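Local coordinates for protein cytosolic phospholipase A2 delta (Homo sapiens, PDB 5IZ5) that hydrolyses glycerophospholipids at the sn-2 position in a calcium-dependent manner, releasing a fatty acid with a preference for linoleic acid, at residues N738-F741 / K742-A746; V749-S752 / P753-Q757; K778-D781 / F782-L786. The protein carries 3 engineered substitutions. All blocks are in the same frame, centred on the assembly; numbering follows the deposited sequence.

Contact 1 of 3, residues N738-F741 / K742-A746; sequences NASF and KDHSA
The carbonyl oxygen of S740 is gripped from across the turn by three N-H groups. The backbone nitrogen of D743 and that of H744 each stand 3.1 Å from S740 O, and the imidazole of H744 brings its ND1 to 2.7 Å from the same oxygen. The three donors arrive differently: H744 N lies in the carbonyl plane, D743 N well above it, and ND1 tilted away from it. Because S740 O also sits close to the plane of the imidazole, the ring uses its ND1-H edge for a fairly straight bond (158°). With H744 CG anti to the carbonyl carbon (chi1 -52°), the ring folds back beside its own backbone N, and both donors of H744 reach one acceptor. One residue earlier, K742 N donates to A739 O at 3.2 Å. The A739-K742 and S740-D743 bonds thus make two overlapping beta turns in the loop that joins strand 730-734 to strand 749-750 of the catalytic domain. The side chain of K742 bends back over the start of the turn, where NZ makes a weak bond to N738 O at 3.2 Å. On the way its CE and CG pass about 4.0 Å from N738 ND2, whose own acceptor is G759 O. N738 OD1 lies at the edge of the F741 ring, in its plane. The hydroxyl of S740 is taken up outside the turn, by Y791 and E716. F741 is the buried member: CD1 comes to 3.6 Å from H744 O, and the ring packs on L788 and Y791 of helix 779-794.

Contact 2 of 3, residues V749-S752 / P753-Q757; sequences VQRS and PAELQ
S752 turns the chain from the extended run of strand 749-750 into a 3-10 segment that starts at P753, and its carbonyl closes the first turn: E755 N lies 2.9 Å from S752 O. That bond is bent at the hydrogen (138°), and the donor stands high above the carbonyl plane. L756 N repeats the pattern with P753 O. E755 N has a second, weak acceptor in the hydroxyl of its turn partner, S752 OG at 3.0 Å, so one amide is shared between the backbone and side-chain oxygens of a single serine. The same OG presses against the glutamate side chain, 3.1 Å from E755 CG, and touches the methyl of A754.

R751 and E755 then run side by side, pointing the same way. R751 CG, anti to the backbone N, comes against E755 CB more closely than two carbons comfortably sit, so the exact placing of the arginine is doubtful. A bend at chi2 then turns CD, NE and the guanidinium along the glutamate, with R751 CD 3.4 Å from E755 CB. Further out, E755 CG rests over one face of the guanidinium, displaced toward its rim. The glutamate bends too (chi2 -84°), and this carries OE1 to 3.0 Å from R751 NH2. The carboxylate and guanidinium planes are 36° apart, and the oxygen lies well out of the guanidinium plane. R751 also leans on S745 and has a bound sulfate nearby, probably from the crystallisation liquor.

The salt bridge is therefore a matter of opposite charges, without an N-H aimed at the oxygen, and on this exposed corner of the catalytic domain it is probably weak, the aliphatic stems merely lying alongside each other.

Contact 3 of 3, residues K778-D781 / F782-L786; sequences KEED and FERLL
Helix 779-794 begins here, with K778 at its N-cap position and the first i to i+4 backbone bond running from F782 N to K778 O at 2.9 Å. The next follows regularly from E783 N to E779 O at 3.0 Å, then they lengthen: R784 N lies 3.3 Å from E780 O, and L785 N makes only a weak bond to D781 O, which also accepts the hydroxyl of Y770. One turn apart, E780 and R784 lie side by side as an i to i+4 salt bridge, OE1 of E780 being 3.1 Å from R784 NH2. The glutamate reaches it with its chain extended beyond CG (chi2 180°), and OE1 comes to the edge of the guanidinium near its plane, although the two flat groups are turned 46° from one another. D781 adds a looser attraction, its OD1 4.3 Å from R784 NE and well out of the guanidinium plane. Three acidic residues, E779 to D781, fill the first turn, where their negative charge would probably interact favourably with the positive end of the helix dipole. A leucine in place of R784 would probably leave the E780 carboxylate without its mate in this turn. The helix belongs to the alpha/beta catalytic domain, and F782 and L785 face inward: F782 packs on I389 and R393 of helix 386-397, while both meet T340 of helix 335-351. The side chain of L785 comes within about 9 Å of G334, which binds substrate, and E783 pairs with R787 and R393.

All three contacts are local, in the last part of the catalytic domain, and they differ in depth. Contact 3 is partly buried, with one flank of its helix set against helices 335-351 and 386-397 near the substrate-binding glycines. Contacts 1 and 2 lie at the surface, after strand 730-734. Contact 1 still sends one aromatic ring onto helix 779-794, where F741 lies near the backbone carbonyl of R784; contact 2 is the most peripheral, joined to contact 1 through H744 and S745. The chemistry follows: a polar grip on one carbonyl in 738-746, an out-of-plane charge pair in 749-757, and regular helical bonding with an edge-on charge pair in 778-786.

Contact 1 of 3, residues N738-F741 / K742-A746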
# COMPACT_ATOMS: atom_id res chain seq x y z
N ASN B 738 -32.99 -5.26 -8.07
CA ASN B 738 -34.10 -6.18 -7.90
C ASN B 738 -34.99 -6.07 -9.12
O ASN B 738 -35.87 -5.21 -9.19
CB ASN B 738 -34.89 -5.82 -6.63
CG ASN B 738 -35.97 -6.85 -6.30
OD1 ASN B 738 -35.99 -7.95 -6.84
ND2 ASN B 738 -36.86 -6.49 -5.38
N ALA B 739 -34.73 -6.92 -10.12
CA ALA B 739 -35.52 -6.91 -11.35
C ALA B 739 -36.49 -8.10 -11.35
O ALA B 739 -37.51 -8.06 -10.68
CB ALA B 739 -34.61 -6.91 -12.57
N SER B 740 -36.14 -9.18 -12.06
CA SER B 740 -37.05 -10.31 -12.22
C SER B 740 -37.31 -11.02 -10.89
O SER B 740 -38.32 -11.69 -10.74
CB SER B 740 -36.52 -11.28 -13.29
OG SER B 740 -35.64 -12.24 -12.74
N PHE B 741 -36.40 -10.85 -9.92
CA PHE B 741 -36.54 -11.44 -8.59
C PHE B 741 -37.79 -10.99 -7.84
O PHE B 741 -38.24 -11.68 -6.94
CB PHE B 741 -35.30 -11.11 -7.73
CG PHE B 741 -35.27 -11.79 -6.38
CD1 PHE B 741 -35.03 -13.15 -6.28
CD2 PHE B 741 -35.45 -11.06 -5.21
CE1 PHE B 741 -34.98 -13.78 -5.05
CE2 PHE B 741 -35.41 -11.68 -3.97
CZ PHE B 741 -35.17 -13.04 -3.89
N LYS B 742 -38.33 -9.83 -8.20
CA LYS B 742 -39.58 -9.37 -7.56
C LYS B 742 -40.67 -10.44 -7.75
O LYS B 742 -41.42 -10.75 -6.82
CB LYS B 742 -40.04 -8.04 -8.14
CG LYS B 742 -40.44 -6.98 -7.12
CD LYS B 742 -40.42 -5.57 -7.70
CE LYS B 742 -39.13 -5.28 -8.47
NZ LYS B 742 -38.70 -3.86 -8.38
N ASP B 743 -40.71 -11.02 -8.95
CA ASP B 743 -41.77 -11.97 -9.34
C ASP B 743 -41.39 -13.42 -9.06
O ASP B 743 -42.25 -14.22 -8.70
CB ASP B 743 -42.10 -11.83 -10.83
CG ASP B 743 -42.40 -10.41 -11.24
OD1 ASP B 743 -43.11 -9.71 -10.49
OD2 ASP B 743 -41.92 -9.99 -12.31
N HIS B 744 -40.11 -13.76 -9.24
CA HIS B 744 -39.67 -15.15 -9.29
C HIS B 744 -38.87 -15.55 -8.06
O HIS B 744 -37.95 -14.84 -7.65
CB HIS B 744 -38.82 -15.39 -10.54
CG HIS B 744 -39.49 -14.94 -11.80
ND1 HIS B 744 -39.68 -13.61 -12.09
CD2 HIS B 744 -40.01 -15.63 -12.84
CE1 HIS B 744 -40.30 -13.49 -13.25
NE2 HIS B 744 -40.51 -14.71 -13.73
N SER B 745 -39.20 -16.70 -7.48
CA SER B 745 -38.47 -17.26 -6.34
C SER B 745 -37.26 -18.05 -6.79
O SER B 745 -36.39 -18.37 -5.98
CB SER B 745 -39.38 -18.18 -5.54
OG SER B 745 -39.70 -19.35 -6.29
N ALA B 746 -37.23 -18.42 -8.07
CA ALA B 746 -36.12 -19.15 -8.65
C ALA B 746 -36.13 -18.92 -10.15
O ALA B 746 -37.15 -18.49 -10.70
CB ALA B 746 -36.23 -20.63 -8.32

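Contact 2 of 3, residues V749-S752 / P753-Q757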
# COMPACT_ATOMS: atom_id res chain seq x y z
N VAL B 749 -39.23 -19.44 -12.29
CA VAL B 749 -40.26 -19.93 -11.37
C VAL B 749 -41.00 -18.76 -10.72
O VAL B 749 -40.43 -18.03 -9.92
CB VAL B 749 -39.64 -20.80 -10.26
CG1 VAL B 749 -40.69 -21.22 -9.23
CG2 VAL B 749 -38.96 -22.03 -10.85
N GLN B 750 -42.28 -18.61 -11.05
CA GLN B 750 -43.15 -17.58 -10.47
C GLN B 750 -43.36 -17.89 -9.00
O GLN B 750 -43.11 -19.02 -8.57
CB GLN B 750 -44.51 -17.56 -11.17
CG GLN B 750 -44.47 -17.28 -12.66
CD GLN B 750 -44.21 -15.82 -13.01
OE1 GLN B 750 -43.57 -15.53 -14.02
NE2 GLN B 750 -44.70 -14.90 -12.18
N ARG B 751 -43.84 -16.93 -8.22
CA ARG B 751 -43.99 -17.17 -6.79
C ARG B 751 -45.40 -17.01 -6.23
O ARG B 751 -46.11 -16.05 -6.54
CB ARG B 751 -42.99 -16.34 -5.99
CG ARG B 751 -42.63 -16.92 -4.62
CD ARG B 751 -42.81 -18.44 -4.54
NE ARG B 751 -42.05 -19.10 -3.49
CZ ARG B 751 -42.34 -20.31 -2.99
NH1 ARG B 751 -43.41 -20.99 -3.41
NH2 ARG B 751 -41.58 -20.83 -2.03
N SER B 752 -45.81 -18.00 -5.43
CA SER B 752 -46.99 -17.94 -4.58
C SER B 752 -47.19 -16.55 -3.97
O SER B 752 -46.21 -15.90 -3.59
CB SER B 752 -46.89 -18.96 -3.43
OG SER B 752 -46.31 -18.38 -2.26
N PRO B 753 -48.45 -16.10 -3.86
CA PRO B 753 -48.71 -14.79 -3.27
C PRO B 753 -48.23 -14.71 -1.81
O PRO B 753 -47.85 -13.63 -1.35
CB PRO B 753 -50.23 -14.65 -3.36
CG PRO B 753 -50.73 -16.06 -3.36
CD PRO B 753 -49.70 -16.86 -4.09
N ALA B 754 -48.25 -15.84 -1.12
CA ALA B 754 -47.69 -15.95 0.23
C ALA B 754 -46.21 -15.54 0.27
O ALA B 754 -45.76 -14.92 1.23
CB ALA B 754 -47.84 -17.38 0.75
N GLU B 755 -45.49 -15.86 -0.80
CA GLU B 755 -44.05 -15.65 -0.89
C GLU B 755 -43.67 -14.38 -1.68
O GLU B 755 -42.52 -14.22 -2.14
CB GLU B 755 -43.42 -16.89 -1.52
CG GLU B 755 -43.62 -18.16 -0.71
CD GLU B 755 -42.59 -18.34 0.39
OE1 GLU B 755 -42.14 -19.49 0.60
OE2 GLU B 755 -42.22 -17.34 1.04
N LEU B 756 -44.63 -13.47 -1.80
CA LEU B 756 -44.42 -12.18 -2.43
C LEU B 756 -43.50 -11.28 -1.61
O LEU B 756 -42.76 -10.47 -2.17
CB LEU B 756 -45.75 -11.47 -2.65
CG LEU B 756 -45.67 -10.11 -3.36
CD1 LEU B 756 -46.67 -10.01 -4.51
CD2 LEU B 756 -45.85 -8.97 -2.36
N GLN B 757 -43.57 -11.39 -0.29
CA GLN B 757 -42.75 -10.57 0.60
C GLN B 757 -41.25 -10.80 0.40
O GLN B 757 -40.47 -9.86 0.44
CB GLN B 757 -43.12 -10.80 2.07
CG GLN B 757 -43.41 -9.52 2.86
CD GLN B 757 -44.34 -8.54 2.16
OE1 GLN B 757 -43.88 -7.58 1.54
NE2 GLN B 757 -45.65 -8.77 2.27

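Contact 3 of 3, residues K778-D781 / F782-L786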
# COMPACT_ATOMS: atom_id res chain seq x y z
N LYS B 778 -31.65 -7.12 10.28
CA LYS B 778 -32.65 -8.11 10.67
C LYS B 778 -32.48 -9.31 9.75
O LYS B 778 -32.24 -9.14 8.56
CB LYS B 778 -34.06 -7.55 10.54
CG LYS B 778 -34.39 -6.46 11.56
CD LYS B 778 -35.43 -5.48 11.04
CE LYS B 778 -36.77 -6.16 10.75
NZ LYS B 778 -37.84 -5.15 10.52
N GLU B 779 -32.58 -10.52 10.30
CA GLU B 779 -32.36 -11.73 9.51
C GLU B 779 -33.24 -11.73 8.26
O GLU B 779 -32.83 -12.18 7.20
CB GLU B 779 -32.60 -12.99 10.35
CG GLU B 779 -31.63 -13.12 11.52
CD GLU B 779 -31.33 -14.56 11.93
OE1 GLU B 779 -30.52 -14.75 12.86
OE2 GLU B 779 -31.88 -15.50 11.32
N GLU B 780 -34.44 -11.19 8.42
CA GLU B 780 -35.36 -10.93 7.31
C GLU B 780 -34.68 -10.17 6.17
O GLU B 780 -34.71 -10.61 5.02
CB GLU B 780 -36.55 -10.13 7.83
CG GLU B 780 -37.87 -10.36 7.12
CD GLU B 780 -39.01 -9.52 7.70
OE1 GLU B 780 -40.16 -9.67 7.23
OE2 GLU B 780 -38.75 -8.71 8.63
N ASP B 781 -34.06 -9.03 6.50
CA ASP B 781 -33.39 -8.18 5.51
C ASP B 781 -32.10 -8.79 4.95
O ASP B 781 -31.75 -8.56 3.79
CB ASP B 781 -33.06 -6.81 6.11
CG ASP B 781 -34.30 -5.97 6.39
OD1 ASP B 781 -35.32 -6.15 5.69
OD2 ASP B 781 -34.24 -5.12 7.31
N PHE B 782 -31.39 -9.55 5.78
CA PHE B 782 -30.19 -10.26 5.34
C PHE B 782 -30.55 -11.27 4.25
O PHE B 782 -29.94 -11.28 3.18
CB PHE B 782 -29.56 -11.00 6.52
CG PHE B 782 -28.32 -11.78 6.16
CD1 PHE B 782 -27.06 -11.24 6.36
CD2 PHE B 782 -28.42 -13.06 5.62
CE1 PHE B 782 -25.91 -11.96 6.04
CE2 PHE B 782 -27.28 -13.78 5.29
CZ PHE B 782 -26.03 -13.23 5.50
N GLU B 783 -31.56 -12.10 4.53
CA GLU B 783 -31.98 -13.17 3.62
C GLU B 783 -32.43 -12.65 2.26
O GLU B 783 -32.05 -13.21 1.24
CB GLU B 783 -33.08 -14.03 4.25
CG GLU B 783 -32.58 -14.99 5.32
CD GLU B 783 -31.68 -16.09 4.77
OE1 GLU B 783 -32.07 -16.74 3.78
OE2 GLU B 783 -30.59 -16.32 5.33
N ARG B 784 -33.21 -11.58 2.25
CA ARG B 784 -33.65 -10.96 1.00
C ARG B 784 -32.49 -10.55 0.10
O ARG B 784 -32.49 -10.85 -1.09
CB ARG B 784 -34.51 -9.73 1.28
CG ARG B 784 -35.95 -10.06 1.66
CD ARG B 784 -36.73 -8.77 1.90
NE ARG B 784 -37.51 -8.76 3.14
CZ ARG B 784 -38.82 -8.55 3.25
NH1 ARG B 784 -39.59 -8.36 2.18
NH2 ARG B 784 -39.36 -8.54 4.46
N LEU B 785 -31.51 -9.85 0.68
CA LEU B 785 -30.36 -9.37 -0.09
C LEU B 785 -29.53 -10.55 -0.58
O LEU B 785 -29.11 -10.59 -1.74
CB LEU B 785 -29.49 -8.43 0.75
CG LEU B 785 -28.24 -7.83 0.09
CD1 LEU B 785 -28.55 -7.20 -1.25
CD2 LEU B 785 -27.59 -6.79 1.01
N LEU B 786 -29.31 -11.51 0.30
CA LEU B 786 -28.55 -12.71 -0.04
C LEU B 786 -29.23 -13.50 -1.15
O LEU B 786 -28.60 -13.85 -2.15
CB LEU B 786 -28.40 -13.60 1.20
CG LEU B 786 -27.61 -14.89 0.96
CD1 LEU B 786 -26.12 -14.64 1.15
CD2 LEU B 786 -28.10 -16.00 1.88